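Local coordinates for protein phosphoribosylaminoimidazole-succinocarboxamide synthase (Pyrococcus horikoshii, PDB 4O7V) that catalyses the ATP-dependent joining of L-aspartate to carboxyaminoimidazole ribonucleotide, forming SAICAR in de novo purine biosynthesis, at residues Glu89-Asn94 against Glu118-Asn123; Val95-Leu100 against Ile170-Lys175. All coordinates share one frame; numbering follows the deposited sequence.

Contact 1. Residues Glu89-Asn94 against Glu118-Asn123; sequences EVVVRN and ELYYKN. With U5P (uridine-5'-monophosphate), chain D; UDP (uridine-5'-diphosphate), chain B.
Arg93 and Glu118 meet beside a bound uridine nucleotide, at one end of an antiparallel strand pair in an antiparallel sheet of the SAICAR synthetase fold. The pair illustrates how a sheet settles its backbone polar groups internally and uses the side chains of one face to build a ligand site. Glu89 faces Tyr120 and Val91 faces Glu118 as hydrogen-bonded pairs, each closed by two bonds; Glu118 N reaches Val91 O at 2.7 Å. Val90 and Leu119 form the non-hydrogen-bonded pair between them. Their side chains leave from the other face and lie side by side, CG2 of Val90 4.1 Å from CD2 of Leu119, next to helix 143-165.

On the ligand face, Val91 CG2 comes obliquely to the Tyr120 ring, 3.8 Å from CE2. Beyond that ring, Glu89 extends across the lysine chain, and its OE1 forms a salt bridge with Lys122 NZ, 3.1 Å away, met on the anti side of the carboxylate. The stronger partner of this lysine is ADP, which probably makes Glu89 a second-shell charge to the ADP phosphates.

The Arg93 chain bends at chi3 (72°), which swings its guanidinium to the nucleotide phosphate. UDP and UMP are modelled there in overlapping positions; in the UDP copy NH1 gives a bond of 2.8 Å to O1A and NH2 one of 2.7 Å to O2A. The remaining partner of NH1 is Glu118, whose negative charge probably holds the guanidinium in place. Glu118 OE1 accepts twice, from opposite faces of its carboxylate plane: Arg93 NH1 comes on the syn side at 2.8 Å, nearly within the guanidinium plane, while Tyr120 OH donates from above the carboxylate, 2.7 Å from OE1.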
ATOM      1  N   GLU A  89      -9.941  -1.184  -6.947  1.00 14.02           N
ATOM      2  CA  GLU A  89     -10.333  -2.528  -6.577  1.00 14.76           C
ATOM      3  C   GLU A  89     -10.128  -2.590  -5.062  1.00 13.89           C
ATOM      4  O   GLU A  89      -9.052  -2.251  -4.555  1.00 13.45           O
ATOM      5  CB  GLU A  89      -9.520  -3.570  -7.358  1.00 17.43           C
ATOM      6  CG  GLU A  89     -10.047  -3.743  -8.786  1.00 21.33           C
ATOM      7  CD  GLU A  89      -9.074  -4.408  -9.760  1.00 25.26           C
ATOM      8  OE1 GLU A  89      -9.355  -4.387 -10.983  1.00 27.17           O
ATOM      9  OE2 GLU A  89      -8.024  -4.947  -9.335  1.00 27.99           O
ATOM     10  N   VAL A  90     -11.191  -2.958  -4.348  1.00 12.74           N
ATOM     11  CA  VAL A  90     -11.211  -2.951  -2.887  1.00 11.63           C
ATOM     12  C   VAL A  90     -11.225  -4.388  -2.395  1.00 11.43           C
ATOM     13  O   VAL A  90     -12.231  -5.091  -2.540  1.00 11.74           O
ATOM     14  CB  VAL A  90     -12.443  -2.183  -2.350  1.00 11.59           C
ATOM     15  CG1 VAL A  90     -12.442  -2.132  -0.820  1.00 11.53           C
ATOM     16  CG2 VAL A  90     -12.473  -0.770  -2.919  1.00 11.34           C
ATOM     17  N   VAL A  91     -10.104  -4.829  -1.830  1.00 10.76           N
ATOM     18  CA  VAL A  91      -9.941  -6.210  -1.403  1.00 10.53           C
ATOM     19  C   VAL A  91     -10.092  -6.345   0.126  1.00 10.57           C
ATOM     20  O   VAL A  91      -9.446  -5.636   0.893  1.00 10.59           O
ATOM     21  CB  VAL A  91      -8.578  -6.791  -1.874  1.00 10.47           C
ATOM     22  CG1 VAL A  91      -8.345  -8.167  -1.274  1.00 10.10           C
ATOM     23  CG2 VAL A  91      -8.509  -6.842  -3.402  1.00 10.25           C
ATOM     24  N   VAL A  92     -10.957  -7.255   0.554  1.00 10.50           N
ATOM     25  CA  VAL A  92     -11.138  -7.553   1.969  1.00 10.74           C
ATOM     26  C   VAL A  92     -10.601  -8.971   2.208  1.00 10.78           C
ATOM     27  O   VAL A  92     -10.883  -9.872   1.432  1.00 10.90           O
ATOM     28  CB  VAL A  92     -12.627  -7.467   2.378  1.00 10.61           C
ATOM     29  CG1 VAL A  92     -12.779  -7.567   3.887  1.00 10.75           C
ATOM     30  CG2 VAL A  92     -13.263  -6.178   1.871  1.00 10.37           C
ATOM     31  N   ARG A  93      -9.807  -9.157   3.257  1.00 10.91           N
ATOM     32  CA  ARG A  93      -9.145 -10.440   3.514  1.00 11.07           C
ATOM     33  C   ARG A  93      -9.398 -10.906   4.953  1.00 11.31           C
ATOM     34  O   ARG A  93      -9.208 -10.137   5.901  1.00 10.91           O
ATOM     35  CB  ARG A  93      -7.641 -10.324   3.213  1.00 11.09           C
ATOM     36  CG  ARG A  93      -7.313  -9.314   2.105  1.00 11.32           C
ATOM     37  CD  ARG A  93      -5.860  -9.340   1.641  1.00 11.32           C
ATOM     38  NE  ARG A  93      -5.613 -10.544   0.867  1.00 11.37           N
ATOM     39  CZ  ARG A  93      -5.151 -10.610  -0.378  1.00 11.17           C
ATOM     40  NH1 ARG A  93      -4.816  -9.525  -1.073  1.00 10.95           N
ATOM     41  NH2 ARG A  93      -5.023 -11.810  -0.922  1.00 11.00           N
ATOM     42  N   ASN A  94      -9.847 -12.157   5.100  1.00 11.88           N
ATOM     43  CA  ASN A  94     -10.089 -12.783   6.413  1.00 12.19           C
ATOM     44  C   ASN A  94      -9.049 -13.827   6.759  1.00 12.47           C
ATOM     45  O   ASN A  94      -8.711 -14.022   7.940  1.00 12.66           O
ATOM     46  CB  ASN A  94     -11.466 -13.443   6.438  1.00 12.22           C
ATOM     47  CG  ASN A  94     -12.577 -12.449   6.200  1.00 12.80           C
ATOM     48  OD1 ASN A  94     -12.632 -11.407   6.860  1.00 13.13           O
ATOM     49  ND2 ASN A  94     -13.453 -12.741   5.240  1.00 12.70           N
ATOM     50  N   GLU A 118      -7.598  -3.734   1.499  1.00 10.37           N
ATOM     51  CA  GLU A 118      -6.536  -3.200   0.642  1.00 10.38           C
ATOM     52  C   GLU A 118      -7.159  -2.459  -0.533  1.00 10.51           C
ATOM     53  O   GLU A 118      -8.163  -2.915  -1.106  1.00 10.54           O
ATOM     54  CB  GLU A 118      -5.606  -4.319   0.133  1.00 10.19           C
ATOM     55  CG  GLU A 118      -4.940  -5.156   1.226  1.00 10.14           C
ATOM     56  CD  GLU A 118      -4.223  -6.395   0.694  1.00 10.45           C
ATOM     57  OE1 GLU A 118      -4.514  -6.855  -0.438  1.00 10.53           O
ATOM     58  OE2 GLU A 118      -3.361  -6.936   1.413  1.00 10.48           O
ATOM     59  N   LEU A 119      -6.571  -1.311  -0.868  1.00 10.59           N
ATOM     60  CA  LEU A 119      -6.988  -0.521  -2.018  1.00 10.80           C
ATOM     61  C   LEU A 119      -5.983  -0.698  -3.140  1.00 11.03           C
ATOM     62  O   LEU A 119      -4.779  -0.561  -2.915  1.00 11.17           O
ATOM     63  CB  LEU A 119      -7.084   0.956  -1.650  1.00 10.71           C
ATOM     64  CG  LEU A 119      -8.004   1.268  -0.459  1.00 10.92           C
ATOM     65  CD1 LEU A 119      -7.808   2.711  -0.026  1.00 10.72           C
ATOM     66  CD2 LEU A 119      -9.471   0.961  -0.759  1.00 10.67           C
ATOM     67  N   TYR A 120      -6.484  -1.015  -4.331  1.00 11.11           N
ATOM     68  CA  TYR A 120      -5.668  -1.127  -5.532  1.00 11.31           C
ATOM     69  C   TYR A 120      -6.176  -0.145  -6.567  1.00 11.88           C
ATOM     70  O   TYR A 120      -7.370  -0.063  -6.824  1.00 11.68           O
ATOM     71  CB  TYR A 120      -5.698  -2.547  -6.108  1.00 10.96           C
ATOM     72  CG  TYR A 120      -5.028  -3.565  -5.223  1.00 10.91           C
ATOM     73  CD1 TYR A 120      -3.659  -3.846  -5.353  1.00 10.75           C
ATOM     74  CD2 TYR A 120      -5.754  -4.235  -4.239  1.00 10.54           C
ATOM     75  CE1 TYR A 120      -3.036  -4.775  -4.531  1.00 10.66           C
ATOM     76  CE2 TYR A 120      -5.149  -5.157  -3.413  1.00 10.89           C
ATOM     77  CZ  TYR A 120      -3.794  -5.427  -3.553  1.00 10.96           C
ATOM     78  OH  TYR A 120      -3.218  -6.356  -2.708  1.00 10.88           O
ATOM     79  N   TYR A 121      -5.253   0.593  -7.163  1.00 12.86           N
ATOM     80  CA  TYR A 121      -5.582   1.550  -8.188  1.00 14.07           C
ATOM     81  C   TYR A 121      -5.759   0.821  -9.529  1.00 15.07           C
ATOM     82  O   TYR A 121      -4.819   0.213 -10.044  1.00 14.92           O
ATOM     83  CB  TYR A 121      -4.488   2.627  -8.230  1.00 14.34           C
ATOM     84  CG  TYR A 121      -4.547   3.576  -9.412  1.00 14.69           C
ATOM     85  CD1 TYR A 121      -5.771   4.016  -9.926  1.00 14.71           C
ATOM     86  CD2 TYR A 121      -3.377   4.041 -10.001  1.00 14.65           C
ATOM     87  CE1 TYR A 121      -5.822   4.888 -10.999  1.00 15.41           C
ATOM     88  CE2 TYR A 121      -3.417   4.914 -11.070  1.00 15.24           C
ATOM     89  CZ  TYR A 121      -4.638   5.328 -11.562  1.00 15.48           C
ATOM     90  OH  TYR A 121      -4.676   6.187 -12.622  1.00 16.68           O
ATOM     91  N   LYS A 122      -6.980   0.863 -10.066  1.00 17.02           N
ATOM     92  CA  LYS A 122      -7.297   0.224 -11.346  1.00 19.09           C
ATOM     93  C   LYS A 122      -6.606   0.941 -12.486  1.00 19.49           C
ATOM     94  O   LYS A 122      -7.114   1.928 -12.985  1.00 20.09           O
ATOM     95  CB  LYS A 122      -8.794   0.248 -11.605  1.00 20.30           C
ATOM     96  CG  LYS A 122      -9.562  -0.948 -11.089  1.00 21.86           C
ATOM     97  CD  LYS A 122     -11.014  -0.880 -11.550  1.00 22.91           C
ATOM     98  CE  LYS A 122     -11.163  -1.268 -13.009  1.00 23.33           C
ATOM     99  NZ  LYS A 122     -10.788  -2.698 -13.208  1.00 24.87           N
ATOM    100  N   ASN A 123      -5.450   0.438 -12.894  1.00 20.39           N
ATOM    101  CA  ASN A 123      -4.652   1.056 -13.940  1.00 21.49           C
ATOM    102  C   ASN A 123      -3.788   0.001 -14.607  1.00 23.46           C
ATOM    103  O   ASN A 123      -2.872  -0.535 -13.981  1.00 24.07           O
ATOM    104  CB  ASN A 123      -3.775   2.141 -13.329  1.00 20.42           C
ATOM    105  CG  ASN A 123      -3.063   2.972 -14.372  1.00 19.84           C
ATOM    106  OD1 ASN A 123      -2.264   2.458 -15.158  1.00 19.48           O
ATOM    107  ND2 ASN A 123      -3.332   4.271 -14.368  1.00 18.85           N
TER
HETATM  108  N1  U5P D 303      -9.139 -10.185  -7.150  0.50 22.51           N
HETATM  109  C2  U5P D 303      -9.980  -9.963  -8.266  0.50 22.37           C
HETATM  110  N3  U5P D 303      -9.569  -9.190  -9.273  0.50 23.02           N
HETATM  111  C4  U5P D 303      -8.365  -8.611  -9.233  0.50 23.73           C
HETATM  112  C5  U5P D 303      -7.513  -8.805  -8.147  0.50 23.70           C
HETATM  113  C6  U5P D 303      -7.931  -9.610  -7.091  0.50 23.13           C
HETATM  114  O2  U5P D 303     -11.108 -10.489  -8.317  0.50 21.33           O
HETATM  115  O4  U5P D 303      -8.009  -7.891 -10.186  0.50 25.07           O
HETATM  116  C1' U5P D 303      -9.608 -11.028  -6.051  0.50 21.42           C
HETATM  117  C2' U5P D 303      -8.960 -12.401  -6.055  0.50 20.93           C
HETATM  118  O2' U5P D 303      -9.791 -13.363  -6.709  0.50 20.95           O
HETATM  119  C3' U5P D 303      -8.878 -12.724  -4.585  0.50 20.49           C
HETATM  120  C4' U5P D 303      -8.781 -11.380  -3.878  0.50 20.33           C
HETATM  121  O3' U5P D 303     -10.112 -13.328  -4.193  0.50 20.03           O
HETATM  122  O4' U5P D 303      -9.254 -10.408  -4.810  0.50 20.99           O
HETATM  123  C5' U5P D 303      -7.354 -11.049  -3.455  0.50 19.65           C
HETATM  124  O5' U5P D 303      -6.485 -11.148  -4.579  0.50 19.17           O
HETATM  125  P   U5P D 303      -4.891 -11.217  -4.402  0.50 18.82           P
HETATM  126  O1P U5P D 303      -4.683 -12.256  -3.334  0.50 18.86           O
HETATM  127  O2P U5P D 303      -4.414 -11.618  -5.776  0.50 18.77           O
HETATM  128  O3P U5P D 303      -4.474  -9.831  -3.968  0.50 19.22           O
HETATM  129  N1  UDP B 301      -9.066 -10.362  -7.272  0.50 25.01           N
HETATM  130  C2  UDP B 301      -9.903 -10.023  -8.358  0.50 24.95           C
HETATM  131  N3  UDP B 301      -9.408  -9.349  -9.401  0.50 25.79           N
HETATM  132  C4  UDP B 301      -8.118  -8.991  -9.425  0.50 26.78           C
HETATM  133  C5  UDP B 301      -7.267  -9.309  -8.369  0.50 26.64           C
HETATM  134  C6  UDP B 301      -7.773 -10.010  -7.277  0.50 25.92           C
HETATM  135  O2  UDP B 301     -11.109 -10.350  -8.348  0.50 23.69           O
HETATM  136  O4  UDP B 301      -7.676  -8.364 -10.408  0.50 28.49           O
HETATM  137  C1' UDP B 301      -9.619 -11.098  -6.138  0.50 23.62           C
HETATM  138  C2' UDP B 301      -8.999 -12.481  -6.055  0.50 22.98           C
HETATM  139  O2' UDP B 301      -9.843 -13.458  -6.669  0.50 22.95           O
HETATM  140  C3' UDP B 301      -8.921 -12.729  -4.571  0.50 22.42           C
HETATM  141  C4' UDP B 301      -8.828 -11.350  -3.935  0.50 22.23           C
HETATM  142  O4' UDP B 301      -9.296 -10.424  -4.916  0.50 23.04           O
HETATM  143  O3' UDP B 301     -10.152 -13.324  -4.158  0.50 21.91           O
HETATM  144  C5' UDP B 301      -7.402 -10.998  -3.527  0.50 21.35           C
HETATM  145  O5' UDP B 301      -6.497 -11.408  -4.548  0.50 20.71           O
HETATM  146  PA  UDP B 301      -4.908 -11.308  -4.347  0.50 20.28           P
HETATM  147  O1A UDP B 301      -4.550  -9.917  -3.882  0.50 20.75           O
HETATM  148  O2A UDP B 301      -4.449 -12.473  -3.511  0.50 20.48           O
HETATM  149  O3A UDP B 301      -4.371 -11.496  -5.855  0.50 20.17           O
HETATM  150  PB  UDP B 301      -4.334 -12.901  -6.651  0.50 20.06           P
HETATM  151  O1B UDP B 301      -3.703 -12.493  -7.958  0.50 20.05           O
HETATM  152  O2B UDP B 301      -3.513 -13.827  -5.798  0.50 19.64           O
HETATM  153  O3B UDP B 301      -5.772 -13.342  -6.788  0.50 20.55           O

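Contact 2. Residues Val95-Leu100 against Ile170-Lys175; sequences VVAGSL and ILVDFK. With UDP (uridine-5'-diphosphate), chain B; U5P (uridine-5'-monophosphate), chain D.
Asp173 OD2 accepts a hydrogen bond from a water 2.8 Å away, and the same water donates to Val95 O, also at 2.8 Å, so that one water ties strand 170-175 to the loop 95-100. Ala97 N adds a weak bond to this water. OD2 also forms a salt bridge with Arg198, its strongest partner. The second oxygen is turned to the ligand: OD1 lies 2.6 Å from O3' of the bound UDP. This division of labour depends on a first torsion of 58°, which sets the carboxylate between the backbone N and the carbonyl carbon of Asp173.

Directly across the contact there is one hydrogen bond, Val95 N to Val172 O at 3.1 Å, and the rest is apolar. Asn94, near-helical where the chain turns its corner (phi -107°, psi -34°), lets its own N-H and that of Val95 converge on this carbonyl oxygen, as in a classic beta bulge. Val172 CG1 fits between Val95 and Ala97, 3.9 Å from both Val95 CB and Ala97 CB, with Trp200 covering the valines. Replacing Asp173 with an alanine would probably take from Arg198 its carboxylate partner, leave O3' without the oxygen beside it, and leave the bridging water held from the loop side alone.

Past Ala97 the loop turns over the phosphate. Gly98 has positive phi, and a CB there would collide with O2A of UDP; Ser99 N then donates to that oxygen at 2.9 Å, while its OG sits beside O1A. Together with Arg198 and Arg214, also bonded to the nucleotide, the loop and Asp173 form a ribose-phosphate pocket, consistent with the place where this ligase family holds the ribonucleotide of its substrate.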
ATOM      1  N   VAL A  95      -8.572 -14.508   5.714  1.00 12.05           N
ATOM      2  CA  VAL A  95      -7.620 -15.600   5.816  1.00 12.03           C
ATOM      3  C   VAL A  95      -6.496 -15.310   4.818  1.00 12.58           C
ATOM      4  O   VAL A  95      -6.761 -14.857   3.693  1.00 12.85           O
ATOM      5  CB  VAL A  95      -8.300 -16.945   5.465  1.00 11.77           C
ATOM      6  CG1 VAL A  95      -7.281 -18.065   5.305  1.00 11.49           C
ATOM      7  CG2 VAL A  95      -9.330 -17.313   6.528  1.00 11.62           C
ATOM      8  N   VAL A  96      -5.252 -15.546   5.233  1.00 12.67           N
ATOM      9  CA  VAL A  96      -4.081 -15.298   4.387  1.00 12.56           C
ATOM     10  C   VAL A  96      -4.060 -16.225   3.163  1.00 12.70           C
ATOM     11  O   VAL A  96      -4.155 -17.461   3.293  1.00 12.59           O
ATOM     12  CB  VAL A  96      -2.773 -15.428   5.190  1.00 12.60           C
ATOM     13  CG1 VAL A  96      -1.556 -15.340   4.281  1.00 12.33           C
ATOM     14  CG2 VAL A  96      -2.717 -14.360   6.277  1.00 12.58           C
ATOM     15  N   ALA A  97      -3.980 -15.605   1.984  1.00 12.43           N
ATOM     16  CA  ALA A  97      -3.843 -16.308   0.706  1.00 12.24           C
ATOM     17  C   ALA A  97      -3.372 -15.325  -0.366  1.00 12.43           C
ATOM     18  O   ALA A  97      -3.295 -14.122  -0.121  1.00 12.05           O
ATOM     19  CB  ALA A  97      -5.163 -16.959   0.305  1.00 12.12           C
ATOM     20  N   GLY A  98      -3.060 -15.837  -1.552  1.00 12.90           N
ATOM     21  CA  GLY A  98      -2.647 -14.997  -2.677  1.00 13.43           C
ATOM     22  C   GLY A  98      -1.529 -14.021  -2.358  1.00 13.77           C
ATOM     23  O   GLY A  98      -0.555 -14.374  -1.682  1.00 14.66           O
ATOM     24  N   SER A  99      -1.679 -12.781  -2.811  1.00 13.59           N
ATOM     25  CA  SER A  99      -0.596 -11.777  -2.707  1.00 13.31           C
ATOM     26  C   SER A  99      -0.283 -11.340  -1.275  1.00 13.13           C
ATOM     27  O   SER A  99       0.754 -10.730  -1.029  1.00 13.30           O
ATOM     28  CB  SER A  99      -0.919 -10.542  -3.568  1.00 12.93           C
ATOM     29  OG  SER A  99      -1.886  -9.729  -2.918  1.00 12.80           O
ATOM     30  N   LEU A 100      -1.173 -11.637  -0.332  1.00 13.38           N
ATOM     31  CA  LEU A 100      -0.927 -11.272   1.072  1.00 13.57           C
ATOM     32  C   LEU A 100       0.292 -11.993   1.673  1.00 13.94           C
ATOM     33  O   LEU A 100       0.954 -11.470   2.575  1.00 13.36           O
ATOM     34  CB  LEU A 100      -2.174 -11.456   1.941  1.00 12.98           C
ATOM     35  CG  LEU A 100      -2.092 -10.892   3.366  1.00 12.94           C
ATOM     36  CD1 LEU A 100      -1.806  -9.389   3.388  1.00 12.84           C
ATOM     37  CD2 LEU A 100      -3.351 -11.204   4.155  1.00 12.79           C
ATOM     38  N   ILE A 170     -15.898 -21.059   3.844  1.00 18.15           N
ATOM     39  CA  ILE A 170     -15.099 -19.995   4.411  1.00 16.93           C
ATOM     40  C   ILE A 170     -14.821 -18.943   3.342  1.00 15.99           C
ATOM     41  O   ILE A 170     -14.289 -19.250   2.263  1.00 15.38           O
ATOM     42  CB  ILE A 170     -13.793 -20.534   5.032  1.00 17.51           C
ATOM     43  CG1 ILE A 170     -14.124 -21.498   6.177  1.00 18.03           C
ATOM     44  CG2 ILE A 170     -12.946 -19.391   5.573  1.00 17.52           C
ATOM     45  CD1 ILE A 170     -13.014 -22.473   6.496  1.00 18.97           C
ATOM     46  N   LEU A 171     -15.214 -17.707   3.636  1.00 14.87           N
ATOM     47  CA  LEU A 171     -14.889 -16.588   2.773  1.00 13.87           C
ATOM     48  C   LEU A 171     -13.478 -16.114   3.100  1.00 13.22           C
ATOM     49  O   LEU A 171     -13.247 -15.424   4.094  1.00 13.10           O
ATOM     50  CB  LEU A 171     -15.918 -15.470   2.909  1.00 13.78           C
ATOM     51  CG  LEU A 171     -15.690 -14.178   2.111  1.00 13.68           C
ATOM     52  CD1 LEU A 171     -15.655 -14.413   0.608  1.00 13.35           C
ATOM     53  CD2 LEU A 171     -16.766 -13.173   2.487  1.00 13.41           C
ATOM     54  N   VAL A 172     -12.533 -16.505   2.251  1.00 12.57           N
ATOM     55  CA  VAL A 172     -11.115 -16.256   2.499  1.00 12.06           C
ATOM     56  C   VAL A 172     -10.751 -14.781   2.250  1.00 11.95           C
ATOM     57  O   VAL A 172     -10.168 -14.114   3.123  1.00 12.09           O
ATOM     58  CB  VAL A 172     -10.269 -17.219   1.644  1.00 12.02           C
ATOM     59  CG1 VAL A 172      -8.796 -16.817   1.612  1.00 11.91           C
ATOM     60  CG2 VAL A 172     -10.454 -18.642   2.140  1.00 11.73           C
ATOM     61  N   ASP A 173     -11.110 -14.292   1.063  1.00 11.42           N
ATOM     62  CA  ASP A 173     -10.940 -12.895   0.669  1.00 11.58           C
ATOM     63  C   ASP A 173     -11.833 -12.632  -0.536  1.00 11.59           C
ATOM     64  O   ASP A 173     -12.445 -13.563  -1.054  1.00 11.57           O
ATOM     65  CB  ASP A 173      -9.471 -12.551   0.347  1.00 11.41           C
ATOM     66  CG  ASP A 173      -8.876 -13.426  -0.758  1.00 11.33           C
ATOM     67  OD1 ASP A 173      -9.591 -13.786  -1.706  1.00 11.17           O
ATOM     68  OD2 ASP A 173      -7.678 -13.758  -0.669  1.00 11.43           O
ATOM     69  N   PHE A 174     -11.920 -11.379  -0.970  1.00 11.32           N
ATOM     70  CA  PHE A 174     -12.741 -11.042  -2.129  1.00 11.57           C
ATOM     71  C   PHE A 174     -12.469  -9.618  -2.572  1.00 11.55           C
ATOM     72  O   PHE A 174     -11.949  -8.822  -1.805  1.00 11.31           O
ATOM     73  CB  PHE A 174     -14.244 -11.254  -1.842  1.00 11.54           C
ATOM     74  CG  PHE A 174     -14.796 -10.390  -0.743  1.00 11.32           C
ATOM     75  CD1 PHE A 174     -15.474  -9.207  -1.046  1.00 11.49           C
ATOM     76  CD2 PHE A 174     -14.664 -10.759   0.590  1.00 11.13           C
ATOM     77  CE1 PHE A 174     -15.990  -8.397  -0.038  1.00 11.29           C
ATOM     78  CE2 PHE A 174     -15.183  -9.959   1.605  1.00 11.29           C
ATOM     79  CZ  PHE A 174     -15.846  -8.772   1.290  1.00 11.14           C
ATOM     80  N   LYS A 175     -12.815  -9.315  -3.813  1.00 11.83           N
ATOM     81  CA  LYS A 175     -12.608  -7.990  -4.362  1.00 12.04           C
ATOM     82  C   LYS A 175     -13.951  -7.328  -4.700  1.00 11.88           C
ATOM     83  O   LYS A 175     -14.830  -7.948  -5.300  1.00 11.52           O
ATOM     84  CB  LYS A 175     -11.726  -8.055  -5.607  1.00 12.61           C
ATOM     85  CG  LYS A 175     -11.585  -6.707  -6.323  1.00 13.96           C
ATOM     86  CD  LYS A 175     -11.675  -6.861  -7.841  1.00 15.03           C
ATOM     87  CE  LYS A 175     -13.115  -6.881  -8.313  1.00 15.63           C
ATOM     88  NZ  LYS A 175     -13.260  -7.022  -9.787  1.00 15.43           N
TER
HETATM   89  N1  UDP B 301      -9.066 -10.362  -7.272  0.50 25.01           N
HETATM   90  C2  UDP B 301      -9.903 -10.023  -8.358  0.50 24.95           C
HETATM   91  N3  UDP B 301      -9.408  -9.349  -9.401  0.50 25.79           N
HETATM   92  C4  UDP B 301      -8.118  -8.991  -9.425  0.50 26.78           C
HETATM   93  C5  UDP B 301      -7.267  -9.309  -8.369  0.50 26.64           C
HETATM   94  C6  UDP B 301      -7.773 -10.010  -7.277  0.50 25.92           C
HETATM   95  O2  UDP B 301     -11.109 -10.350  -8.348  0.50 23.69           O
HETATM   96  O4  UDP B 301      -7.676  -8.364 -10.408  0.50 28.49           O
HETATM   97  C1' UDP B 301      -9.619 -11.098  -6.138  0.50 23.62           C
HETATM   98  C2' UDP B 301      -8.999 -12.481  -6.055  0.50 22.98           C
HETATM   99  O2' UDP B 301      -9.843 -13.458  -6.669  0.50 22.95           O
HETATM  100  C3' UDP B 301      -8.921 -12.729  -4.571  0.50 22.42           C
HETATM  101  C4' UDP B 301      -8.828 -11.350  -3.935  0.50 22.23           C
HETATM  102  O4' UDP B 301      -9.296 -10.424  -4.916  0.50 23.04           O
HETATM  103  O3' UDP B 301     -10.152 -13.324  -4.158  0.50 21.91           O
HETATM  104  C5' UDP B 301      -7.402 -10.998  -3.527  0.50 21.35           C
HETATM  105  O5' UDP B 301      -6.497 -11.408  -4.548  0.50 20.71           O
HETATM  106  PA  UDP B 301      -4.908 -11.308  -4.347  0.50 20.28           P
HETATM  107  O1A UDP B 301      -4.550  -9.917  -3.882  0.50 20.75           O
HETATM  108  O2A UDP B 301      -4.449 -12.473  -3.511  0.50 20.48           O
HETATM  109  O3A UDP B 301      -4.371 -11.496  -5.855  0.50 20.17           O
HETATM  110  PB  UDP B 301      -4.334 -12.901  -6.651  0.50 20.06           P
HETATM  111  O1B UDP B 301      -3.703 -12.493  -7.958  0.50 20.05           O
HETATM  112  O2B UDP B 301      -3.513 -13.827  -5.798  0.50 19.64           O
HETATM  113  O3B UDP B 301      -5.772 -13.342  -6.788  0.50 20.55           O
HETATM  114  N1  U5P D 303      -9.139 -10.185  -7.150  0.50 22.51           N
HETATM  115  C2  U5P D 303      -9.980  -9.963  -8.266  0.50 22.37           C
HETATM  116  N3  U5P D 303      -9.569  -9.190  -9.273  0.50 23.02           N
HETATM  117  C4  U5P D 303      -8.365  -8.611  -9.233  0.50 23.73           C
HETATM  118  C5  U5P D 303      -7.513  -8.805  -8.147  0.50 23.70           C
HETATM  119  C6  U5P D 303      -7.931  -9.610  -7.091  0.50 23.13           C
HETATM  120  O2  U5P D 303     -11.108 -10.489  -8.317  0.50 21.33           O
HETATM  121  O4  U5P D 303      -8.009  -7.891 -10.186  0.50 25.07           O
HETATM  122  C1' U5P D 303      -9.608 -11.028  -6.051  0.50 21.42           C
HETATM  123  C2' U5P D 303      -8.960 -12.401  -6.055  0.50 20.93           C
HETATM  124  O2' U5P D 303      -9.791 -13.363  -6.709  0.50 20.95           O
HETATM  125  C3' U5P D 303      -8.878 -12.724  -4.585  0.50 20.49           C
HETATM  126  C4' U5P D 303      -8.781 -11.380  -3.878  0.50 20.33           C
HETATM  127  O3' U5P D 303     -10.112 -13.328  -4.193  0.50 20.03           O
HETATM  128  O4' U5P D 303      -9.254 -10.408  -4.810  0.50 20.99           O
HETATM  129  C5' U5P D 303      -7.354 -11.049  -3.455  0.50 19.65           C
HETATM  130  O5' U5P D 303      -6.485 -11.148  -4.579  0.50 19.17           O
HETATM  131  P   U5P D 303      -4.891 -11.217  -4.402  0.50 18.82           P
HETATM  132  O1P U5P D 303      -4.683 -12.256  -3.334  0.50 18.86           O
HETATM  133  O2P U5P D 303      -4.414 -11.618  -5.776  0.50 18.77           O
HETATM  134  O3P U5P D 303      -4.474  -9.831  -3.968  0.50 19.22           O
HETATM  135  O   HOH W   1      -6.196 -13.126   1.618  1.00  7.23           O

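In the fold
Both contacts reach the same antiparallel sheet, contact 2 by way of strand 169-180, and their centres are about 11 Å apart. Strand 84-93 is the shared element: strand 111-121 pairs with it along one edge, in contact 1, and strand 169-180 along the other. The chain turns a corner at Asn94 and passes directly into the loop of contact 2, so the segments alternate in the order 89-94, 95-100, 118-123 and 170-175. Asn94 also joins the contacts directly, its side chain reaching Leu171 O. Both border the same uridine nucleotide, so that parts distant in sequence enclose one ribonucleotide site, with ADP bound at Lys122 of contact 1.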